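Local coordinates for protein precorrin-3 methylase (Rhodobacter capsulatus, PDB 3NUT) that probably transfers a methyl group from S-adenosyl-L-methionine to a precorrin intermediate on the pathway to adenosylcobalamin, at residues I42-R47 and T59-E64; E185-E190 and V213-A218; A235-R238 and V243-P246. All coordinates share one frame; numbering follows the deposited sequence.

In the fold
The three contacts follow one another along the chain. Contact 1 belongs to the half of the molecule built on the parallel sheet and lies on the other side of the chain's centre from contacts 2 and 3, about 34 and 36 Å from them between centres. It is the one beside the cofactor site: the side chain of Tyr44 comes within about 6 Å of the bound S-adenosyl-L-homocysteine. Contacts 2 and 3 share the far end of the second half; their centres are about 17 Å apart and their nearest atoms about 6 Å, without touching. Strand 209-214 connects them, since it leads into Leu215 of contact 2 and also lies against the hairpin of contact 3.

Contact 1: residues I42-R47 and T59-E64; sequences IPYVAR and TDNRVE
Beside the S-adenosyl-L-homocysteine site of this tetrapyrrole methylase, the loops that follow strands 37-40 and 55-58 meet through Tyr44 and Asn61, whose side chains cross at about a right angle. The amide nitrogen gives a hydrogen bond to the phenol oxygen, Asn61 ND2 to Tyr44 OH 2.7 Å. It is bent, with 135° at the hydrogen, and the hydroxyl sits tilted out of the amide plane. Tyr44 holds CG beside its backbone N and anti to the carbonyl carbon (chi1 -66°), from where the ring reaches the 59-64 loop. Ring and amide planes stand 70° apart, and the other branch of the amide comes down on the ring obliquely, Asn61 OD1 lying 3.3 Å from Tyr44 CE2. Asn61 centres an inverse gamma turn, closed by a weak Arg62 N to Asp60 O bond. A phenylalanine in place of Tyr44 would probably leave the Asn61 amide without this acceptor and freer to turn. Away from this pair, a water bridges the two backbones, accepting from Ile42 N at 3.1 Å and donating to Thr59 O at 2.6 Å. Within 59-64, Arg62 NE and NH2 both grip Asp60 OD2, NH2 at 2.8 Å. Around the pair, the Tyr44 ring packs edge-to-face with Tyr41 and touches Leu16 and Ser86. Ile42 rests on Leu56 and Pro58 of strand 55-58, while Val63 reaches Met94 and Ala97 of helix 94-104.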
loop_
_atom_site.group_PDB
_atom_site.type_symbol
_atom_site.label_atom_id
_atom_site.label_comp_id
_atom_site.label_asym_id
_atom_site.label_seq_id
_atom_site.Cartn_x
_atom_site.Cartn_y
_atom_site.Cartn_z
ATOM N N ILE A 42 19.185 4.454 13.435
ATOM C CA ILE A 42 19.085 4.234 14.868
ATOM C C ILE A 42 17.923 4.944 15.620
ATOM O O ILE A 42 17.276 4.346 16.493
ATOM C CB ILE A 42 20.478 4.470 15.548
ATOM C CG1 ILE A 42 21.545 3.549 14.927
ATOM C CG2 ILE A 42 20.396 4.244 17.039
ATOM C CD1 ILE A 42 21.348 2.024 15.194
ATOM N N PRO A 43 17.639 6.213 15.294
ATOM C CA PRO A 43 16.461 6.796 15.978
ATOM C C PRO A 43 15.174 5.951 15.801
ATOM O O PRO A 43 14.353 5.927 16.692
ATOM C CB PRO A 43 16.324 8.172 15.331
ATOM C CG PRO A 43 17.721 8.526 14.941
ATOM C CD PRO A 43 18.378 7.226 14.512
ATOM N N TYR A 44 15.048 5.205 14.707
ATOM C CA TYR A 44 13.943 4.241 14.562
ATOM C C TYR A 44 13.894 3.144 15.618
ATOM O O TYR A 44 12.827 2.637 15.931
ATOM C CB TYR A 44 13.952 3.565 13.199
ATOM C CG TYR A 44 13.671 4.475 12.031
ATOM C CD1 TYR A 44 12.992 5.685 12.201
ATOM C CD2 TYR A 44 14.103 4.127 10.739
ATOM C CE1 TYR A 44 12.734 6.509 11.128
ATOM C CE2 TYR A 44 13.853 4.955 9.647
ATOM C CZ TYR A 44 13.161 6.133 9.862
ATOM O OH TYR A 44 12.929 6.953 8.797
ATOM N N VAL A 45 15.047 2.761 16.152
ATOM C CA VAL A 45 15.105 1.615 17.045
ATOM C C VAL A 45 15.842 1.917 18.347
ATOM O O VAL A 45 16.268 0.999 19.067
ATOM C CB VAL A 45 15.704 0.387 16.321
ATOM C CG1 VAL A 45 14.805 -0.023 15.144
ATOM C CG2 VAL A 45 17.131 0.658 15.832
ATOM N N ALA A 46 15.970 3.206 18.653
ATOM C CA ALA A 46 16.631 3.684 19.890
ATOM C C ALA A 46 16.187 2.989 21.179
ATOM O O ALA A 46 17.010 2.811 22.072
ATOM C CB ALA A 46 16.501 5.235 20.035
ATOM N N ARG A 47 14.916 2.580 21.270
ATOM C CA ARG A 47 14.395 1.913 22.481
ATOM C C ARG A 47 14.283 0.377 22.412
ATOM O O ARG A 47 13.599 -0.239 23.229
ATOM C CB ARG A 47 13.060 2.524 22.898
ATOM C CG ARG A 47 13.136 4.036 23.302
ATOM C CD ARG A 47 11.771 4.695 23.160
ATOM N NE ARG A 47 11.061 4.123 22.009
ATOM C CZ ARG A 47 9.735 4.070 21.880
ATOM N NH1 ARG A 47 8.945 4.583 22.824
ATOM N NH2 ARG A 47 9.200 3.500 20.800
ATOM N N THR A 59 23.078 3.302 10.128
ATOM C CA THR A 59 23.188 3.784 8.768
ATOM C C THR A 59 22.436 5.098 8.722
ATOM O O THR A 59 21.668 5.429 9.638
ATOM C CB THR A 59 22.594 2.779 7.700
ATOM O OG1 THR A 59 21.174 2.904 7.638
ATOM C CG2 THR A 59 22.924 1.334 8.013
ATOM N N ASP A 60 22.661 5.867 7.677
ATOM C CA ASP A 60 21.883 7.078 7.501
ATOM C C ASP A 60 20.541 6.679 6.897
ATOM O O ASP A 60 20.288 5.491 6.645
ATOM C CB ASP A 60 22.637 8.081 6.629
ATOM C CG ASP A 60 22.870 7.563 5.248
ATOM O OD1 ASP A 60 22.083 6.691 4.814
ATOM O OD2 ASP A 60 23.832 8.032 4.600
ATOM N N ASN A 61 19.656 7.638 6.675
ATOM C CA ASN A 61 18.329 7.225 6.251
ATOM C C ASN A 61 18.169 7.079 4.745
ATOM O O ASN A 61 17.315 7.708 4.141
ATOM C CB ASN A 61 17.222 8.080 6.862
ATOM C CG ASN A 61 16.024 7.248 7.194
ATOM O OD1 ASN A 61 16.173 6.071 7.512
ATOM N ND2 ASN A 61 14.829 7.818 7.095
ATOM N N ARG A 62 18.976 6.221 4.146
ATOM C CA ARG A 62 19.083 6.188 2.702
ATOM C C ARG A 62 19.234 4.749 2.205
ATOM O O ARG A 62 19.697 3.902 2.936
ATOM C CB ARG A 62 20.297 7.014 2.314
ATOM C CG ARG A 62 20.134 7.908 1.080
ATOM C CD ARG A 62 21.262 8.956 1.059
ATOM N NE ARG A 62 22.451 8.471 1.778
ATOM C CZ ARG A 62 23.429 7.722 1.249
ATOM N NH1 ARG A 62 23.405 7.366 -0.035
ATOM N NH2 ARG A 62 24.450 7.332 2.009
ATOM N N VAL A 63 18.844 4.477 0.969
ATOM C CA VAL A 63 19.018 3.145 0.405
ATOM C C VAL A 63 20.418 2.982 -0.214
ATOM O O VAL A 63 20.748 3.680 -1.160
ATOM C CB VAL A 63 17.940 2.833 -0.656
ATOM C CG1 VAL A 63 18.261 1.525 -1.354
ATOM C CG2 VAL A 63 16.543 2.786 -0.035
ATOM N N GLU A 64 21.226 2.066 0.322
ATOM C CA GLU A 64 22.558 1.751 -0.249
ATOM C C GLU A 64 22.802 0.226 -0.342
ATOM O O GLU A 64 22.404 -0.530 0.550
ATOM C CB GLU A 64 23.697 2.481 0.520
ATOM C CG GLU A 64 25.172 1.951 0.293
ATOM C CD GLU A 64 25.864 2.393 -1.041
ATOM O OE1 GLU A 64 25.704 1.712 -2.102
ATOM O OE2 GLU A 64 26.620 3.407 -1.011
HETATM O O HOH W 1 21.810 5.557 12.252
#

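Contact 2: residues E185-E190 and V213-A218; sequences EILREE and VELRDA
Leu215 swings its CG to the side opposite its own amide nitrogen (chi1 176°), and its forked end reaches the flank of helix 179-190, where it meets Leu187 and Arg188. Arg188 turns its own CG beside the backbone N (chi1 -67°), which brings that methylene against the leucine. The two methyls of Leu215 then do different work. CD1 packs on the apolar side of the helix, 3.7 Å from Leu187 CB, and also approaches Leu187 CD1. CD2 lies against the main chain instead, 3.5 Å from Leu187 O and 3.7 Å from Arg188 N, so it sits over the peptide group between the two residues. At the branch point, Leu215 CG is 3.9 Å from Arg188 CG; the arginine itself is exposed, while the leucine is buried. Both helix side chains cross Leu215 obliquely.

The arginine chain then bends, and its guanidinium doubles back over its own helix, with one face above Glu185 N. Its edge is turned to the carbonyl of Ala218, which lies near the guanidinium plane, but Arg188 NH1 and Ala218 O remain 4.5 Å apart, too far for a hydrogen bond. The contact is therefore carried by van der Waals packing, with the charge held at its margin. Toward the sheet, Leu187 also touches Met166 and Phe168 of strand 165-169, and Leu215 touches Ile197 of strand 196-201 and Cys191. Together these residues form a small hydrophobic core between a helix and a mixed sheet, the layered alpha/beta packing in which helix 179-190 covers one face and the end of edge strand 209-214 closes the border.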
loop_
_atom_site.group_PDB
_atom_site.type_symbol
_atom_site.label_atom_id
_atom_site.label_comp_id
_atom_site.label_asym_id
_atom_site.label_seq_id
_atom_site.Cartn_x
_atom_site.Cartn_y
_atom_site.Cartn_z
ATOM N N GLU A 185 3.713 21.807 -12.317
ATOM C CA GLU A 185 3.532 22.392 -13.641
ATOM C C GLU A 185 2.950 21.331 -14.556
ATOM O O GLU A 185 1.917 21.560 -15.194
ATOM C CB GLU A 185 4.867 22.945 -14.203
ATOM C CG GLU A 185 4.731 23.871 -15.436
ATOM C CD GLU A 185 6.035 24.036 -16.233
ATOM O OE1 GLU A 185 6.446 25.194 -16.471
ATOM O OE2 GLU A 185 6.653 23.013 -16.625
ATOM N N ILE A 186 3.601 20.168 -14.606
ATOM C CA ILE A 186 3.075 19.042 -15.373
ATOM C C ILE A 186 1.618 18.768 -14.975
ATOM O O ILE A 186 0.769 18.490 -15.823
ATOM C CB ILE A 186 3.885 17.738 -15.162
ATOM C CG1 ILE A 186 5.400 17.994 -15.102
ATOM C CG2 ILE A 186 3.505 16.692 -16.225
ATOM C CD1 ILE A 186 6.126 17.891 -16.412
ATOM N N LEU A 187 1.333 18.848 -13.679
ATOM C CA LEU A 187 0.008 18.512 -13.179
ATOM C C LEU A 187 -1.032 19.521 -13.634
ATOM O O LEU A 187 -2.093 19.142 -14.150
ATOM C CB LEU A 187 0.009 18.372 -11.653
ATOM C CG LEU A 187 0.401 17.026 -11.036
ATOM C CD1 LEU A 187 0.158 17.093 -9.532
ATOM C CD2 LEU A 187 -0.380 15.862 -11.661
ATOM N N ARG A 188 -0.732 20.805 -13.445
ATOM C CA ARG A 188 -1.526 21.856 -14.073
ATOM C C ARG A 188 -1.668 21.612 -15.590
ATOM O O ARG A 188 -2.762 21.770 -16.131
ATOM C CB ARG A 188 -0.961 23.237 -13.769
ATOM C CG ARG A 188 -1.090 23.606 -12.303
ATOM C CD ARG A 188 -0.536 24.983 -12.015
ATOM N NE ARG A 188 0.835 25.165 -12.511
ATOM C CZ ARG A 188 1.890 25.449 -11.751
ATOM N NH1 ARG A 188 1.768 25.589 -10.434
ATOM N NH2 ARG A 188 3.075 25.593 -12.320
ATOM N N GLU A 189 -0.598 21.170 -16.260
ATOM C CA GLU A 189 -0.676 20.903 -17.697
ATOM C C GLU A 189 -1.718 19.863 -18.040
ATOM O O GLU A 189 -2.503 20.066 -18.955
ATOM C CB GLU A 189 0.684 20.545 -18.295
ATOM C CG GLU A 189 1.560 21.775 -18.521
ATOM C CD GLU A 189 2.843 21.495 -19.293
ATOM O OE1 GLU A 189 2.948 20.431 -19.930
ATOM O OE2 GLU A 189 3.746 22.358 -19.273
ATOM N N GLU A 190 -1.761 18.773 -17.281
ATOM C CA GLU A 190 -2.557 17.597 -17.671
ATOM C C GLU A 190 -3.906 17.423 -16.956
ATOM O O GLU A 190 -4.686 16.542 -17.315
ATOM C CB GLU A 190 -1.713 16.330 -17.511
ATOM C CG GLU A 190 -0.526 16.246 -18.444
ATOM C CD GLU A 190 -0.843 15.541 -19.743
ATOM O OE1 GLU A 190 -1.888 14.860 -19.831
ATOM O OE2 GLU A 190 -0.031 15.648 -20.683
ATOM N N VAL A 213 -5.829 21.261 -0.693
ATOM C CA VAL A 213 -6.047 22.434 -1.535
ATOM C C VAL A 213 -6.306 22.014 -2.981
ATOM O O VAL A 213 -5.957 20.903 -3.381
ATOM C CB VAL A 213 -4.847 23.409 -1.469
ATOM C CG1 VAL A 213 -4.686 23.987 -0.053
ATOM C CG2 VAL A 213 -3.558 22.731 -1.947
ATOM N N GLU A 214 -6.913 22.894 -3.778
ATOM C CA GLU A 214 -7.021 22.631 -5.215
ATOM C C GLU A 214 -5.668 22.835 -5.896
ATOM O O GLU A 214 -4.849 23.614 -5.415
ATOM C CB GLU A 214 -8.060 23.536 -5.845
ATOM C CG GLU A 214 -9.449 23.411 -5.243
ATOM C CD GLU A 214 -10.282 24.661 -5.497
ATOM O OE1 GLU A 214 -9.725 25.775 -5.311
ATOM O OE2 GLU A 214 -11.472 24.528 -5.884
ATOM N N LEU A 215 -5.440 22.128 -6.997
ATOM C CA LEU A 215 -4.185 22.206 -7.750
ATOM C C LEU A 215 -3.800 23.628 -8.136
ATOM O O LEU A 215 -2.631 24.012 -7.998
ATOM C CB LEU A 215 -4.267 21.320 -8.992
ATOM C CG LEU A 215 -3.158 21.235 -10.037
ATOM C CD1 LEU A 215 -1.832 20.768 -9.459
ATOM C CD2 LEU A 215 -3.604 20.320 -11.171
ATOM N N ARG A 216 -4.789 24.391 -8.616
ATOM C CA ARG A 216 -4.636 25.811 -8.946
ATOM C C ARG A 216 -3.947 26.608 -7.829
ATOM O O ARG A 216 -3.104 27.455 -8.107
ATOM C CB ARG A 216 -6.013 26.436 -9.231
ATOM C CG ARG A 216 -6.472 27.485 -8.187
ATOM C CD ARG A 216 -7.941 27.385 -7.818
ATOM N NE ARG A 216 -8.801 27.165 -8.980
ATOM C CZ ARG A 216 -10.129 27.142 -8.935
ATOM N NH1 ARG A 216 -10.770 27.334 -7.784
ATOM N NH2 ARG A 216 -10.815 26.920 -10.047
ATOM N N ASP A 217 -4.319 26.323 -6.578
ATOM C CA ASP A 217 -3.890 27.088 -5.404
ATOM C C ASP A 217 -2.604 26.581 -4.741
ATOM O O ASP A 217 -2.098 27.207 -3.795
ATOM C CB ASP A 217 -5.004 27.092 -4.359
ATOM C CG ASP A 217 -6.070 28.121 -4.647
ATOM O OD1 ASP A 217 -5.736 29.326 -4.683
ATOM O OD2 ASP A 217 -7.246 27.728 -4.822
ATOM N N ALA A 218 -2.090 25.454 -5.238
ATOM C CA ALA A 218 -0.981 24.735 -4.614
ATOM C C ALA A 218 0.381 25.296 -5.009
ATOM O O ALA A 218 0.570 25.722 -6.145
ATOM C CB ALA A 218 -1.062 23.259 -4.965
#

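Contact 3: residues A235-R238 and V243-P246; sequences ATRR and VYTP
Two backbone hydrogen bonds join Arg237 and Tyr244, the hydrogen-bonded pair of an antiparallel hairpin: Arg237 N to Tyr244 O at 2.7 Å, almost straight at 172°, and Tyr244 N to Arg237 O at 3.0 Å. Beyond them the hydroxyls of Thr236 and Thr245 share a hydrogen bond, OG1 to OG1 2.5 Å, and Thr236 OG1 also accepts from Asn233 N. Arg237 and Tyr244 project from one face, pointing the same way. In both, CG stands between the backbone N and the carbonyl carbon, which sends the chains off side by side, and Arg237 CG approaches the ring obliquely, 3.8 Å from Tyr244 CE2. Tyr244 OH lies over one face of the guanidinium, whose plane is 22° from that of the ring, and Arg237 NH2 goes on to a salt bridge with Glu103 of the second subunit. Pro246 adds its ring across this chain, CG 3.7 Å from Arg237 CD, and Thr236 CG2 meets Val243 CG1 at 3.6 Å. Strand 242-244 is the middle of three, bonded through Val243 to Ala131 of strand 130-131 and the preceding Ala129; Val243 and Arg238 lean on Val212 of strand 209-214, while Tyr244 and Pro246 pack against Glu100 of the second subunit.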
loop_
_atom_site.group_PDB
_atom_site.type_symbol
_atom_site.label_atom_id
_atom_site.label_comp_id
_atom_site.label_asym_id
_atom_site.label_seq_id
_atom_site.Cartn_x
_atom_site.Cartn_y
_atom_site.Cartn_z
ATOM N N ALA A 235 -12.709 12.695 -10.171
ATOM C CA ALA A 235 -13.934 12.616 -9.352
ATOM C C ALA A 235 -13.743 12.915 -7.845
ATOM O O ALA A 235 -14.700 13.258 -7.132
ATOM C CB ALA A 235 -14.591 11.262 -9.541
ATOM N N THR A 236 -12.506 12.781 -7.379
ATOM C CA THR A 236 -12.161 12.866 -5.969
ATOM C C THR A 236 -12.644 14.163 -5.351
ATOM O O THR A 236 -12.351 15.253 -5.838
ATOM C CB THR A 236 -10.629 12.695 -5.780
ATOM O OG1 THR A 236 -10.248 11.364 -6.157
ATOM C CG2 THR A 236 -10.204 12.949 -4.342
ATOM N N ARG A 237 -13.389 14.047 -4.265
ATOM C CA ARG A 237 -14.050 15.216 -3.711
ATOM C C ARG A 237 -14.044 15.301 -2.195
ATOM O O ARG A 237 -13.457 14.482 -1.498
ATOM C CB ARG A 237 -15.482 15.318 -4.240
ATOM C CG ARG A 237 -16.358 14.150 -3.866
ATOM C CD ARG A 237 -17.627 14.198 -4.648
ATOM N NE ARG A 237 -18.560 15.172 -4.098
ATOM C CZ ARG A 237 -19.810 15.335 -4.522
ATOM N NH1 ARG A 237 -20.283 14.589 -5.524
ATOM N NH2 ARG A 237 -20.590 16.241 -3.940
ATOM N N ARG A 238 -14.737 16.305 -1.705
ATOM C CA ARG A 238 -14.592 16.744 -0.351
ATOM C C ARG A 238 -15.919 16.504 0.317
ATOM O O ARG A 238 -16.954 16.800 -0.260
ATOM C CB ARG A 238 -14.266 18.231 -0.382
ATOM C CG ARG A 238 -13.586 18.750 0.830
ATOM C CD ARG A 238 -12.759 19.988 0.479
ATOM N NE ARG A 238 -12.373 20.715 1.688
ATOM C CZ ARG A 238 -11.436 20.309 2.548
ATOM N NH1 ARG A 238 -10.768 19.170 2.340
ATOM N NH2 ARG A 238 -11.166 21.035 3.626
ATOM N N VAL A 243 -11.861 13.435 2.528
ATOM C CA VAL A 243 -11.671 13.369 1.085
ATOM C C VAL A 243 -11.893 11.948 0.632
ATOM O O VAL A 243 -11.416 11.011 1.261
ATOM C CB VAL A 243 -10.276 13.893 0.667
ATOM C CG1 VAL A 243 -9.962 13.586 -0.803
ATOM C CG2 VAL A 243 -10.163 15.391 0.944
ATOM N N TYR A 244 -12.653 11.796 -0.448
ATOM C CA TYR A 244 -12.976 10.485 -0.996
ATOM C C TYR A 244 -13.273 10.559 -2.492
ATOM O O TYR A 244 -13.461 11.639 -3.029
ATOM C CB TYR A 244 -14.171 9.896 -0.253
ATOM C CG TYR A 244 -15.521 10.419 -0.689
ATOM C CD1 TYR A 244 -16.379 9.622 -1.444
ATOM C CD2 TYR A 244 -15.955 11.702 -0.329
ATOM C CE1 TYR A 244 -17.639 10.081 -1.835
ATOM C CE2 TYR A 244 -17.208 12.177 -0.727
ATOM C CZ TYR A 244 -18.044 11.356 -1.478
ATOM O OH TYR A 244 -19.288 11.809 -1.882
ATOM N N THR A 245 -13.306 9.403 -3.149
ATOM C CA THR A 245 -13.708 9.305 -4.556
ATOM C C THR A 245 -14.985 8.470 -4.681
ATOM O O THR A 245 -15.026 7.340 -4.184
ATOM C CB THR A 245 -12.611 8.645 -5.413
ATOM O OG1 THR A 245 -11.354 9.288 -5.175
ATOM C CG2 THR A 245 -12.963 8.735 -6.908
ATOM N N PRO A 246 -16.029 9.023 -5.343
ATOM C CA PRO A 246 -17.280 8.305 -5.547
ATOM C C PRO A 246 -17.111 7.271 -6.652
ATOM O O PRO A 246 -16.098 7.309 -7.363
ATOM C CB PRO A 246 -18.262 9.406 -5.983
ATOM C CG PRO A 246 -17.560 10.704 -5.730
ATOM C CD PRO A 246 -16.112 10.387 -5.890
#